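Local coordinates for 2-oxo-1,2-dihydroquinoline 8-monooxygenase, oxygenase component (Pseudomonas putida, PDB 1Z02), which hydroxylates 2-oxoquinoline at position 8, as the Rieske-type oxygenase component that passes electrons from a [2Fe-2S] cluster to an active-site iron, at the interface of chains A and B. Residues are numbered along the deposited sequence; one frame, centred on the assembly and turned at random. Chains: chain A/B, 2-oxo-1,2-dihydroquinoline 8-monooxygenase, oxygenase component.

The interface of chains A and B. Residues chain A 86-90, 107; chain B 211, 371-372, 375-376.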
ATOM      1  N   HIS A  86      17.797  16.427  15.635  1.00 10.79           N
ATOM      2  CA  HIS A  86      16.746  17.049  16.403  1.00  9.74           C
ATOM      3  C   HIS A  86      15.455  16.261  16.290  1.00  8.89           C
ATOM      4  O   HIS A  86      15.093  15.535  17.216  1.00  9.55           O
ATOM      5  CB  HIS A  86      16.495  18.490  15.956  1.00 11.24           C
ATOM      6  CG  HIS A  86      15.585  19.240  16.878  1.00 10.10           C
ATOM      7  ND1 HIS A  86      14.779  20.282  16.459  1.00  8.87           N
ATOM      8  CD2 HIS A  86      15.340  19.096  18.202  1.00  8.74           C
ATOM      9  CE1 HIS A  86      14.083  20.738  17.479  1.00  9.34           C
ATOM     10  NE2 HIS A  86      14.403  20.035  18.553  1.00  9.38           N
ATOM     11  N   ARG A  87      14.769  16.396  15.157  1.00 10.52           N
ATOM     12  CA  ARG A  87      13.505  15.700  14.967  1.00 10.86           C
ATOM     13  C   ARG A  87      13.374  14.841  13.706  1.00 10.61           C
ATOM     14  O   ARG A  87      12.283  14.678  13.163  1.00  9.52           O
ATOM     15  CB  ARG A  87      12.354  16.702  15.084  1.00 11.00           C
ATOM     16  CG  ARG A  87      12.420  17.464  16.402  1.00 14.43           C
ATOM     17  CD  ARG A  87      11.140  18.190  16.740  1.00 14.03           C
ATOM     18  NE  ARG A  87      10.043  17.254  16.964  1.00 14.62           N
ATOM     19  CZ  ARG A  87       8.887  17.581  17.528  1.00 13.88           C
ATOM     20  NH1 ARG A  87       7.948  16.661  17.682  1.00 13.71           N
ATOM     21  NH2 ARG A  87       8.675  18.822  17.941  1.00 12.39           N
ATOM     22  N   GLY A  88      14.507  14.302  13.257  1.00 10.06           N
ATOM     23  CA  GLY A  88      14.540  13.371  12.136  1.00 10.03           C
ATOM     24  C   GLY A  88      14.193  13.756  10.716  1.00  9.20           C
ATOM     25  O   GLY A  88      13.934  12.881   9.883  1.00 10.01           O
ATOM     26  N   VAL A  89      14.173  15.054  10.447  1.00  7.79           N
ATOM     27  CA  VAL A  89      13.890  15.568   9.124  1.00  7.94           C
ATOM     28  C   VAL A  89      15.055  15.250   8.200  1.00  9.17           C
ATOM     29  O   VAL A  89      16.217  15.230   8.623  1.00  8.12           O
ATOM     30  CB  VAL A  89      13.704  17.099   9.172  1.00 10.66           C
ATOM     31  CG1 VAL A  89      13.694  17.676   7.785  1.00 12.77           C
ATOM     32  CG2 VAL A  89      12.414  17.439   9.885  1.00 11.95           C
ATOM     33  N   ARG A  90      14.732  14.995   6.937  1.00  8.86           N
ATOM     34  CA  ARG A  90      15.723  14.710   5.906  1.00 10.64           C
ATOM     35  C   ARG A  90      16.299  16.061   5.467  1.00 11.06           C
ATOM     36  O   ARG A  90      15.577  16.908   4.924  1.00 10.47           O
ATOM     37  CB  ARG A  90      15.040  14.008   4.727  1.00 11.85           C
ATOM     38  CG  ARG A  90      15.749  12.755   4.268  1.00 15.52           C
ATOM     39  CD  ARG A  90      14.855  11.722   3.607  1.00 12.09           C
ATOM     40  NE  ARG A  90      13.624  12.242   3.024  1.00 12.15           N
ATOM     41  CZ  ARG A  90      12.767  11.489   2.336  1.00 13.79           C
ATOM     42  NH1 ARG A  90      11.649  12.014   1.836  1.00 12.19           N
ATOM     43  NH2 ARG A  90      13.035  10.206   2.131  1.00 11.00           N
ATOM     44  N   TYR A 107      14.591  23.022   9.121  1.00  9.85           N
ATOM     45  CA  TYR A 107      13.499  23.234  10.053  1.00 11.86           C
ATOM     46  C   TYR A 107      13.914  24.218  11.146  1.00 12.92           C
ATOM     47  O   TYR A 107      13.491  25.369  11.122  1.00 12.97           O
ATOM     48  CB  TYR A 107      13.030  21.911  10.665  1.00 11.23           C
ATOM     49  CG  TYR A 107      11.669  21.997  11.330  1.00 14.88           C
ATOM     50  CD1 TYR A 107      11.094  20.883  11.936  1.00 17.37           C
ATOM     51  CD2 TYR A 107      10.966  23.197  11.370  1.00 13.52           C
ATOM     52  CE1 TYR A 107       9.856  20.966  12.567  1.00 17.15           C
ATOM     53  CE2 TYR A 107       9.738  23.288  11.995  1.00 14.53           C
ATOM     54  CZ  TYR A 107       9.187  22.177  12.593  1.00 15.70           C
ATOM     55  OH  TYR A 107       7.974  22.294  13.238  1.00 19.22           O
TER
ATOM     56  N   ILE B 211       2.608  15.427  15.598  1.00  6.02           N
ATOM     57  CA  ILE B 211       3.690  16.063  14.861  1.00  5.98           C
ATOM     58  C   ILE B 211       3.237  17.362  14.223  1.00  7.87           C
ATOM     59  O   ILE B 211       3.989  18.330  14.163  1.00  9.03           O
ATOM     60  CB  ILE B 211       4.208  15.119  13.753  1.00  6.73           C
ATOM     61  CG1 ILE B 211       4.817  13.872  14.396  1.00  7.89           C
ATOM     62  CG2 ILE B 211       5.201  15.831  12.862  1.00  7.75           C
ATOM     63  CD1 ILE B 211       5.850  14.159  15.511  1.00  9.46           C
ATOM     64  N   ALA B 371       7.845  15.940   6.555  1.00  7.23           N
ATOM     65  CA  ALA B 371       9.251  15.563   6.634  1.00  6.94           C
ATOM     66  C   ALA B 371       9.643  14.881   7.946  1.00  5.85           C
ATOM     67  O   ALA B 371      10.585  14.088   7.979  1.00  7.49           O
ATOM     68  CB  ALA B 371      10.131  16.798   6.396  1.00  6.48           C
ATOM     69  N   MET B 372       8.921  15.181   9.021  1.00  7.44           N
ATOM     70  CA  MET B 372       9.197  14.604  10.344  1.00  7.88           C
ATOM     71  C   MET B 372       8.566  13.240  10.619  1.00  7.41           C
ATOM     72  O   MET B 372       9.093  12.445  11.391  1.00  7.28           O
ATOM     73  CB  MET B 372       8.713  15.558  11.438  1.00 10.35           C
ATOM     74  CG  MET B 372       9.767  16.506  11.976  1.00 14.60           C
ATOM     75  SD  MET B 372       9.067  17.680  13.161  1.00 15.78           S
ATOM     76  CE  MET B 372       8.127  16.705  14.113  1.00 12.83           C
ATOM     77  N   PHE B 375      10.454   9.610  11.082  1.00  7.35           N
ATOM     78  CA  PHE B 375      11.285   9.444  12.274  1.00  7.18           C
ATOM     79  C   PHE B 375      10.451   8.945  13.446  1.00  7.10           C
ATOM     80  O   PHE B 375      10.928   8.172  14.279  1.00  6.12           O
ATOM     81  CB  PHE B 375      11.932  10.793  12.630  1.00  6.41           C
ATOM     82  CG  PHE B 375      12.946  10.732  13.748  1.00  6.00           C
ATOM     83  CD1 PHE B 375      13.975   9.799  13.724  1.00  5.71           C
ATOM     84  CD2 PHE B 375      12.918  11.667  14.783  1.00  8.66           C
ATOM     85  CE1 PHE B 375      14.961   9.797  14.706  1.00  7.08           C
ATOM     86  CE2 PHE B 375      13.901  11.676  15.776  1.00  9.21           C
ATOM     87  CZ  PHE B 375      14.930  10.737  15.733  1.00 10.63           C
ATOM     88  N   TYR B 376       9.189   9.357  13.473  1.00  6.52           N
ATOM     89  CA  TYR B 376       8.275   9.042  14.571  1.00  7.53           C
ATOM     90  C   TYR B 376       7.266   7.905  14.474  1.00  8.45           C
ATOM     91  O   TYR B 376       6.945   7.291  15.492  1.00  8.44           O
ATOM     92  CB  TYR B 376       7.488  10.301  14.920  1.00  6.23           C
ATOM     93  CG  TYR B 376       8.319  11.398  15.510  1.00  7.86           C
ATOM     94  CD1 TYR B 376       8.470  11.510  16.891  1.00  7.42           C
ATOM     95  CD2 TYR B 376       8.951  12.335  14.692  1.00  4.99           C
ATOM     96  CE1 TYR B 376       9.222  12.529  17.449  1.00  5.63           C
ATOM     97  CE2 TYR B 376       9.710  13.355  15.239  1.00  5.50           C
ATOM     98  CZ  TYR B 376       9.841  13.443  16.620  1.00  5.41           C
ATOM     99  OH  TYR B 376      10.612  14.428  17.180  1.00  7.05           O
TER
HETATM  100  O   HOH W   1      11.503  11.647   8.608  1.00  7.88           O
HETATM  101  O   HOH W   2      12.249  13.940   5.862  1.00 12.48           O
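A:Arg87 reaches across to B:Tyr376 and B:Met372, and its guanidinium touches each in a different way. The NE hydrogen of A:Arg87 is given to the phenol oxygen OH of B:Tyr376 at 2.9 Å. That oxygen is tilted 22° out of the guanidinium plane. A bend at chi3 (65°) turns the end of the arginine so that NE points at the phenol, while the methyl CE of B:Met372 lies over one guanidinium face toward its rim, 3.6 Å from A:Arg87 CZ. Arginine suits this place because its flat head can donate a hydrogen and still offer a face to a methyl. Tyrosine supplies an acceptor at the tip of a rigid ring, and B:Ile211 CD1 sits over the centre of one face of that ring. An alanine here in place of A:Arg87, with neither donor nor guanidinium, would probably leave the B:Tyr376 hydroxyl freer to turn and open a gap beneath the B:Met372 methyl.

Packing is tight around B:Met372, whose flexible, unbranched chain fits between several partners. Its CG presses on A:Val89 CG2 at 3.5 Å, and its sulfur SD meets the edge that the flat A:Tyr107 ring offers in plane, 3.4 Å from CE1. B:Phe375, with CG anti to its backbone N (chi1 -173°), turns its flat phenyl face to A:Gly88, whose CA makes a CH-pi contact toward the rim, 3.8 Å from the centroid; glycine, lacking a side chain, lets the backbone come this near.

The other side is looser and watered. B:Ala371 O takes part in two bridges, one water linking it to A:Gly88 O and another to A:Arg90 N, while its small CB stays 3.9 Å from A:Val89 CG1.

Chain A contributes Rieske-domain loops, where A:His86 is a cluster ligand and A:Arg87 CG lies over its imidazole face. Chain B contributes mainly helix 363-377, which also carries the iron ligand B:Asp365, so in this trimeric assembly one subunit's cluster faces its neighbour's catalytic domain.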